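Long-range contacts in dimethyladenosine transferase, putative (Plasmodium falciparum, PDB 2H1R), which probably transfers methyl groups from S-adenosylmethionine to the N6 position of adenines in ribosomal RNA, this chain holding the catalytic methyltransferase part: residues Val46-Cys51 with Lys65-Ile70; Lys59-Ala64 with Tyr89-Val94. One frame throughout, in Å; residues are numbered along the deposited sequence.

Interaction 1 (Val46-Cys51 with Lys65-Ile70)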
ATOM      1  N   VAL A  46       9.595   9.867 -13.719  1.00 23.30           N
ATOM      2  CA  VAL A  46       8.190   9.502 -13.543  1.00 22.58           C
ATOM      3  C   VAL A  46       7.993   8.076 -14.114  1.00 23.24           C
ATOM      4  O   VAL A  46       8.355   7.801 -15.270  1.00 22.70           O
ATOM      5  CB  VAL A  46       7.249  10.539 -14.236  1.00 23.01           C
ATOM      6  CG1 VAL A  46       5.780  10.096 -14.183  1.00 23.55           C
ATOM      7  CG2 VAL A  46       7.369  11.924 -13.590  1.00 19.68           C
ATOM      8  N   LEU A  47       7.425   7.176 -13.302  1.00 22.83           N
ATOM      9  CA  LEU A  47       6.967   5.857 -13.775  1.00 23.73           C
ATOM     10  C   LEU A  47       5.475   5.957 -14.097  1.00 24.55           C
ATOM     11  O   LEU A  47       4.658   6.324 -13.224  1.00 25.23           O
ATOM     12  CB  LEU A  47       7.180   4.784 -12.680  1.00 23.83           C
ATOM     13  CG  LEU A  47       6.697   3.354 -12.977  1.00 23.54           C
ATOM     14  CD1 LEU A  47       7.468   2.746 -14.137  1.00 28.14           C
ATOM     15  CD2 LEU A  47       6.854   2.506 -11.720  1.00 25.88           C
ATOM     16  N   GLU A  48       5.109   5.681 -15.342  1.00 25.25           N
ATOM     17  CA  GLU A  48       3.690   5.705 -15.741  1.00 27.45           C
ATOM     18  C   GLU A  48       3.295   4.267 -16.046  1.00 27.73           C
ATOM     19  O   GLU A  48       3.896   3.616 -16.901  1.00 27.68           O
ATOM     20  CB  GLU A  48       3.439   6.581 -16.969  1.00 27.48           C
ATOM     21  CG  GLU A  48       1.956   6.679 -17.338  1.00 28.59           C
ATOM     22  CD  GLU A  48       1.667   7.378 -18.653  1.00 31.42           C
ATOM     23  OE1 GLU A  48       2.591   7.528 -19.500  1.00 34.37           O
ATOM     24  OE2 GLU A  48       0.481   7.784 -18.850  1.00 34.61           O
ATOM     25  N   ILE A  49       2.315   3.760 -15.313  1.00 28.39           N
ATOM     26  CA  ILE A  49       1.850   2.385 -15.528  1.00 30.10           C
ATOM     27  C   ILE A  49       0.527   2.469 -16.279  1.00 31.17           C
ATOM     28  O   ILE A  49      -0.462   3.004 -15.747  1.00 31.33           O
ATOM     29  CB  ILE A  49       1.653   1.620 -14.197  1.00 29.70           C
ATOM     30  CG1 ILE A  49       2.924   1.647 -13.353  1.00 30.48           C
ATOM     31  CG2 ILE A  49       1.224   0.179 -14.484  1.00 30.60           C
ATOM     32  CD1 ILE A  49       2.735   0.985 -11.981  1.00 31.21           C
ATOM     33  N   GLY A  50       0.527   2.000 -17.523  1.00 32.34           N
ATOM     34  CA  GLY A  50      -0.677   2.021 -18.349  1.00 35.43           C
ATOM     35  C   GLY A  50      -0.855   3.320 -19.130  1.00 37.14           C
ATOM     36  O   GLY A  50      -1.628   4.193 -18.727  1.00 37.82           O
ATOM     37  N   CYS A  51      -0.184   3.437 -20.270  1.00 38.30           N
ATOM     38  CA  CYS A  51      -0.150   4.729 -20.984  1.00 39.78           C
ATOM     39  C   CYS A  51      -1.288   4.996 -21.985  1.00 38.35           C
ATOM     40  O   CYS A  51      -1.421   6.123 -22.487  1.00 38.05           O
ATOM     41  CB  CYS A  51       1.221   4.952 -21.638  1.00 40.30           C
ATOM     42  SG  CYS A  51       1.653   3.688 -22.837  1.00 48.48           S
ATOM     43  N   LYS A  65      12.033  14.841 -15.668  1.00 24.59           N
ATOM     44  CA  LYS A  65      13.365  14.612 -16.276  1.00 24.84           C
ATOM     45  C   LYS A  65      13.219  13.614 -17.427  1.00 25.21           C
ATOM     46  O   LYS A  65      13.605  13.864 -18.582  1.00 23.85           O
ATOM     47  CB  LYS A  65      14.341  14.086 -15.221  1.00 24.86           C
ATOM     48  CG  LYS A  65      15.697  13.597 -15.770  1.00 28.00           C
ATOM     49  CD  LYS A  65      16.765  13.758 -14.677  1.00 32.37           C
ATOM     50  CE  LYS A  65      16.818  12.589 -13.707  1.00 35.75           C
ATOM     51  NZ  LYS A  65      18.081  12.675 -12.870  1.00 38.44           N
ATOM     52  N   LYS A  66      12.584  12.494 -17.098  1.00 24.24           N
ATOM     53  CA  LYS A  66      12.208  11.500 -18.078  1.00 23.97           C
ATOM     54  C   LYS A  66      11.046  10.651 -17.557  1.00 23.59           C
ATOM     55  O   LYS A  66      10.789  10.590 -16.346  1.00 22.70           O
ATOM     56  CB  LYS A  66      13.381  10.597 -18.409  1.00 23.72           C
ATOM     57  CG  LYS A  66      13.791   9.679 -17.342  1.00 25.09           C
ATOM     58  CD  LYS A  66      14.939   8.823 -17.860  1.00 31.97           C
ATOM     59  CE  LYS A  66      15.140   7.613 -16.980  1.00 35.46           C
ATOM     60  NZ  LYS A  66      16.189   6.697 -17.574  1.00 39.13           N
ATOM     61  N   VAL A  67      10.364  10.010 -18.503  1.00 24.68           N
ATOM     62  CA  VAL A  67       9.198   9.168 -18.195  1.00 24.40           C
ATOM     63  C   VAL A  67       9.500   7.745 -18.652  1.00 25.53           C
ATOM     64  O   VAL A  67       9.994   7.513 -19.772  1.00 25.39           O
ATOM     65  CB  VAL A  67       7.904   9.666 -18.881  1.00 23.77           C
ATOM     66  CG1 VAL A  67       6.718   8.646 -18.627  1.00 23.52           C
ATOM     67  CG2 VAL A  67       7.532  11.124 -18.462  1.00 22.22           C
ATOM     68  N   ILE A  68       9.222   6.791 -17.772  1.00 26.12           N
ATOM     69  CA  ILE A  68       9.336   5.373 -18.119  1.00 28.63           C
ATOM     70  C   ILE A  68       7.916   4.858 -18.054  1.00 30.44           C
ATOM     71  O   ILE A  68       7.189   5.104 -17.080  1.00 28.64           O
ATOM     72  CB  ILE A  68      10.247   4.602 -17.150  1.00 28.67           C
ATOM     73  CG1 ILE A  68      11.675   5.192 -17.168  1.00 28.88           C
ATOM     74  CG2 ILE A  68      10.258   3.094 -17.504  1.00 30.60           C
ATOM     75  CD1 ILE A  68      12.518   4.827 -15.965  1.00 30.23           C
ATOM     76  N   THR A  69       7.489   4.219 -19.124  1.00 32.81           N
ATOM     77  CA  THR A  69       6.125   3.730 -19.143  1.00 36.55           C
ATOM     78  C   THR A  69       6.105   2.214 -19.307  1.00 38.67           C
ATOM     79  O   THR A  69       6.971   1.643 -19.977  1.00 39.22           O
ATOM     80  CB  THR A  69       5.277   4.462 -20.199  1.00 36.50           C
ATOM     81  OG1 THR A  69       3.950   3.928 -20.207  1.00 40.27           O
ATOM     82  CG2 THR A  69       5.874   4.334 -21.557  1.00 37.01           C
ATOM     83  N   ILE A  70       5.142   1.579 -18.641  1.00 40.90           N
ATOM     84  CA  ILE A  70       4.937   0.134 -18.692  1.00 43.61           C
ATOM     85  C   ILE A  70       3.499  -0.064 -19.152  1.00 45.06           C
ATOM     86  O   ILE A  70       2.566   0.373 -18.466  1.00 45.04           O
ATOM     87  CB  ILE A  70       5.129  -0.540 -17.295  1.00 43.25           C
ATOM     88  CG1 ILE A  70       6.557  -0.323 -16.769  1.00 44.58           C
ATOM     89  CG2 ILE A  70       4.794  -2.043 -17.363  1.00 44.55           C
ATOM     90  CD1 ILE A  70       6.773  -0.713 -15.286  1.00 43.93           C
TER

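Interaction 2 (Lys59-Ala64 with Tyr89-Val94)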
ATOM      1  N   LYS A  59       1.708  14.936 -21.335  1.00 24.16           N
ATOM      2  CA  LYS A  59       1.625  16.018 -20.364  1.00 24.03           C
ATOM      3  C   LYS A  59       2.702  15.887 -19.307  1.00 22.38           C
ATOM      4  O   LYS A  59       3.091  16.902 -18.682  1.00 22.33           O
ATOM      5  CB  LYS A  59       0.244  16.060 -19.680  1.00 24.00           C
ATOM      6  CG  LYS A  59      -0.906  16.504 -20.582  1.00 26.95           C
ATOM      7  CD  LYS A  59      -2.252  16.285 -19.894  1.00 28.38           C
ATOM      8  CE  LYS A  59      -2.512  17.268 -18.750  1.00 32.42           C
ATOM      9  NZ  LYS A  59      -2.757  18.637 -19.290  1.00 36.54           N
ATOM     10  N   LEU A  60       3.143  14.648 -19.076  1.00 20.51           N
ATOM     11  CA  LEU A  60       4.229  14.334 -18.113  1.00 22.15           C
ATOM     12  C   LEU A  60       5.640  14.702 -18.608  1.00 21.91           C
ATOM     13  O   LEU A  60       6.458  15.208 -17.858  1.00 22.10           O
ATOM     14  CB  LEU A  60       4.221  12.832 -17.763  1.00 21.46           C
ATOM     15  CG  LEU A  60       3.002  12.284 -16.981  1.00 22.52           C
ATOM     16  CD1 LEU A  60       3.060  10.773 -17.025  1.00 21.14           C
ATOM     17  CD2 LEU A  60       2.993  12.786 -15.553  1.00 21.83           C
ATOM     18  N   LEU A  61       5.895  14.406 -19.864  1.00 21.58           N
ATOM     19  CA  LEU A  61       7.226  14.557 -20.491  1.00 22.15           C
ATOM     20  C   LEU A  61       7.918  15.960 -20.402  1.00 22.88           C
ATOM     21  O   LEU A  61       9.121  16.039 -20.136  1.00 23.55           O
ATOM     22  CB  LEU A  61       7.150  14.047 -21.930  1.00 21.91           C
ATOM     23  CG  LEU A  61       7.048  12.525 -22.132  1.00 21.79           C
ATOM     24  CD1 LEU A  61       6.571  12.188 -23.502  1.00 22.43           C
ATOM     25  CD2 LEU A  61       8.412  11.879 -21.857  1.00 21.87           C
ATOM     26  N   PRO A  62       7.192  17.045 -20.681  1.00 23.57           N
ATOM     27  CA  PRO A  62       7.767  18.393 -20.480  1.00 24.24           C
ATOM     28  C   PRO A  62       7.968  18.767 -19.005  1.00 24.69           C
ATOM     29  O   PRO A  62       8.700  19.720 -18.715  1.00 24.18           O
ATOM     30  CB  PRO A  62       6.756  19.312 -21.178  1.00 24.79           C
ATOM     31  CG  PRO A  62       5.456  18.530 -21.097  1.00 24.51           C
ATOM     32  CD  PRO A  62       5.828  17.113 -21.261  1.00 23.89           C
ATOM     33  N   LEU A  63       7.382  17.983 -18.075  1.00 24.13           N
ATOM     34  CA  LEU A  63       7.516  18.240 -16.640  1.00 24.51           C
ATOM     35  C   LEU A  63       8.645  17.478 -15.998  1.00 23.85           C
ATOM     36  O   LEU A  63       9.404  18.042 -15.200  1.00 25.64           O
ATOM     37  CB  LEU A  63       6.198  17.979 -15.876  1.00 24.44           C
ATOM     38  CG  LEU A  63       4.998  18.760 -16.367  1.00 25.27           C
ATOM     39  CD1 LEU A  63       3.755  18.236 -15.659  1.00 28.71           C
ATOM     40  CD2 LEU A  63       5.139  20.275 -16.147  1.00 28.56           C
ATOM     41  N   ALA A  64       8.766  16.206 -16.361  1.00 23.34           N
ATOM     42  CA  ALA A  64       9.649  15.264 -15.707  1.00 23.54           C
ATOM     43  C   ALA A  64      11.000  15.268 -16.388  1.00 23.89           C
ATOM     44  O   ALA A  64      11.095  15.599 -17.572  1.00 24.21           O
ATOM     45  CB  ALA A  64       9.052  13.836 -15.815  1.00 22.61           C
ATOM     46  N   TYR A  89       9.372  15.260 -27.968  1.00 29.99           N
ATOM     47  CA  TYR A  89       9.856  14.705 -26.705  1.00 29.43           C
ATOM     48  C   TYR A  89      10.699  13.481 -26.957  1.00 29.20           C
ATOM     49  O   TYR A  89      10.229  12.460 -27.489  1.00 29.01           O
ATOM     50  CB  TYR A  89       8.715  14.384 -25.711  1.00 29.44           C
ATOM     51  CG  TYR A  89       7.734  15.523 -25.505  1.00 29.15           C
ATOM     52  CD1 TYR A  89       8.120  16.697 -24.853  1.00 29.43           C
ATOM     53  CD2 TYR A  89       6.417  15.421 -25.935  1.00 28.74           C
ATOM     54  CE1 TYR A  89       7.217  17.739 -24.661  1.00 29.48           C
ATOM     55  CE2 TYR A  89       5.521  16.457 -25.747  1.00 28.48           C
ATOM     56  CZ  TYR A  89       5.931  17.617 -25.130  1.00 29.67           C
ATOM     57  OH  TYR A  89       5.043  18.642 -24.934  1.00 31.38           O
ATOM     58  N   ASN A  90      11.965  13.588 -26.578  1.00 28.17           N
ATOM     59  CA  ASN A  90      12.883  12.492 -26.753  1.00 28.27           C
ATOM     60  C   ASN A  90      13.176  11.812 -25.435  1.00 28.13           C
ATOM     61  O   ASN A  90      13.995  10.892 -25.379  1.00 28.01           O
ATOM     62  CB  ASN A  90      14.192  13.002 -27.386  1.00 29.60           C
ATOM     63  CG  ASN A  90      14.029  13.372 -28.840  1.00 33.08           C
ATOM     64  OD1 ASN A  90      13.589  12.563 -29.651  1.00 37.35           O
ATOM     65  ND2 ASN A  90      14.412  14.578 -29.182  1.00 36.33           N
ATOM     66  N   ASN A  91      12.498  12.247 -24.375  1.00 27.55           N
ATOM     67  CA  ASN A  91      12.782  11.715 -23.033  1.00 26.78           C
ATOM     68  C   ASN A  91      11.782  10.651 -22.554  1.00 27.53           C
ATOM     69  O   ASN A  91      11.528  10.535 -21.361  1.00 26.64           O
ATOM     70  CB  ASN A  91      12.896  12.856 -22.001  1.00 25.80           C
ATOM     71  CG  ASN A  91      11.661  13.766 -21.962  1.00 25.24           C
ATOM     72  OD1 ASN A  91      11.012  14.015 -22.974  1.00 27.10           O
ATOM     73  ND2 ASN A  91      11.343  14.273 -20.770  1.00 21.44           N
ATOM     74  N   LEU A  92      11.244   9.866 -23.490  1.00 27.57           N
ATOM     75  CA  LEU A  92      10.370   8.737 -23.137  1.00 27.98           C
ATOM     76  C   LEU A  92      11.061   7.387 -23.301  1.00 29.79           C
ATOM     77  O   LEU A  92      11.688   7.116 -24.328  1.00 28.62           O
ATOM     78  CB  LEU A  92       9.085   8.756 -23.985  1.00 28.08           C
ATOM     79  CG  LEU A  92       8.060   7.638 -23.761  1.00 27.11           C
ATOM     80  CD1 LEU A  92       7.363   7.727 -22.390  1.00 24.77           C
ATOM     81  CD2 LEU A  92       7.044   7.685 -24.917  1.00 27.81           C
ATOM     82  N   GLU A  93      10.916   6.538 -22.282  1.00 31.69           N
ATOM     83  CA  GLU A  93      11.515   5.218 -22.242  1.00 35.36           C
ATOM     84  C   GLU A  93      10.396   4.212 -22.015  1.00 36.21           C
ATOM     85  O   GLU A  93       9.427   4.503 -21.301  1.00 34.77           O
ATOM     86  CB  GLU A  93      12.480   5.173 -21.054  1.00 35.48           C
ATOM     87  CG  GLU A  93      13.519   4.083 -21.063  1.00 38.48           C
ATOM     88  CD  GLU A  93      14.266   4.030 -19.736  1.00 39.51           C
ATOM     89  OE1 GLU A  93      14.180   2.978 -19.050  1.00 45.51           O
ATOM     90  OE2 GLU A  93      14.902   5.056 -19.356  1.00 44.12           O
ATOM     91  N   VAL A  94      10.528   3.039 -22.636  1.00 37.62           N
ATOM     92  CA  VAL A  94       9.652   1.901 -22.371  1.00 39.08           C
ATOM     93  C   VAL A  94      10.468   0.666 -21.949  1.00 39.86           C
ATOM     94  O   VAL A  94      10.328   0.160 -20.812  1.00 40.68           O
ATOM     95  CB  VAL A  94       8.719   1.568 -23.578  1.00 39.19           C
ATOM     96  CG1 VAL A  94       7.791   0.408 -23.219  1.00 39.15           C
ATOM     97  CG2 VAL A  94       7.889   2.793 -23.964  1.00 39.65           C
TER

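Interaction 1 (Val46-Cys51 with Lys65-Ile70)
Val46 and Val67, Leu47 and Ile68, Glu48 and Thr69, and Ile49 and Ile70 pair one to one across two neighbouring parallel strands. Their short axes run 25° apart and come within 4.7 Å. The backbone does most of the joining. Five N-H...O bonds, the first three nearly straight, run from Val46 N to Lys66 O at one end to Gly50 N and Ile70 O, 2.8 Å apart, at the other. Carbonyl oxygens also take CA-H contacts, as where Thr69 CA comes 3.2 Å from Glu48 O.

Around this bonded backbone the packing is tight toward the Gly50 end. On one face Leu47 CD1 reaches obliquely to CD1 of the partly exposed Ile70 at 3.7 Å, though it comes no closer than 4.4 Å to Ile68 CG2. On the other, Leu60 of helix 57-60 covers Val46, Glu48 and Val67. The buried Glu48 is extended, with CG anti to the backbone N (chi1 -177°), and lies alongside Thr69, pointing the same way. Thr69 OG1 leans back on the main chain, with a weak 3.3 Å bond to Glu48 O, and meets Cys51 CB at 3.2 Å where the chain turns after the strand. The loose part is the Lys65-Lys66 end: the exposed Lys65 does not touch residues 46-51, and Lys66 joins them through its backbone, not its side chain.

This is the first beta-alpha-beta unit of a Rossmann-like methyltransferase. Gly50 turns the chain close to Asp71, and both are predicted to bind S-adenosylmethionine. The buried carboxylate of Glu48 has a hydroxyl partner in Thr57, whose OG1 bonds to OE1, and the five main-chain bonds, the last at Gly50 N, probably hold the turn in place beside the predicted cofactor site.

Interaction 2 (Lys59-Ala64 with Tyr89-Val94)
Leu61 and Asn91 mark the closest backbone approach, their CA atoms 6.7 Å apart, where the chain leaving helix 57-60 passes the turn that leads into strand 92-93. Within residues 59-64, Leu60 O accepts from both Leu63 N and Ala64 N. No backbone bond joins the two segments; one side-chain amide does. Asn91 holds CG between its backbone N and carbonyl carbon (chi1 55°), and ND2 donates to Leu61 O at 2.9 Å. That bond is nearly straight at the hydrogen and lies in the amide plane, although the donor is tilted 24° from the carbonyl plane. Asn91 ND2 also bonds to Lys65 O.

Leu61 is the largest contributor from residues 59-64. Its CB sits over one face of the Tyr89 ring in a CH-pi contact, 4.2 Å from the centroid and displaced toward the rim. Of its two methyls, CD1 meets Tyr89 CB, and CD2 touches Leu92 CB at 3.8 Å. Pro62 crosses the outer end of the same ring obliquely, CD lying 3.7 Å from Tyr89 CE1, on the more exposed side of the contact.

Deeper in, Leu61 rests on Val67 of strand 66-70 and Cys84 of helix 74-86. Leu92 packs against Cys84 too, so the contact packs between helix 74-86 and strand 66-70 at the edge of the sheet.

Interaction 1 is the buried one, inside the parallel part of the mixed sheet, whereas interaction 2 lies partly exposed at the sheet's edge. Both involve the same beta-alpha-beta unit: residues 59-64 belong to the connection between the strands of interaction 1, and strand 92-93 extends the sheet beyond strand 66-70. They meet directly through the salt bridge of Lys66 with Glu93, a probable backbone bond between Glu93 and Val67, and packing of Val46 on Ala64. The chemistry follows position: regular main-chain bonding dominates within the sheet, beside the predicted cofactor turn, while aliphatic and aromatic packing with one hydrogen bond from a side-chain amide serves at the periphery, farther from that site.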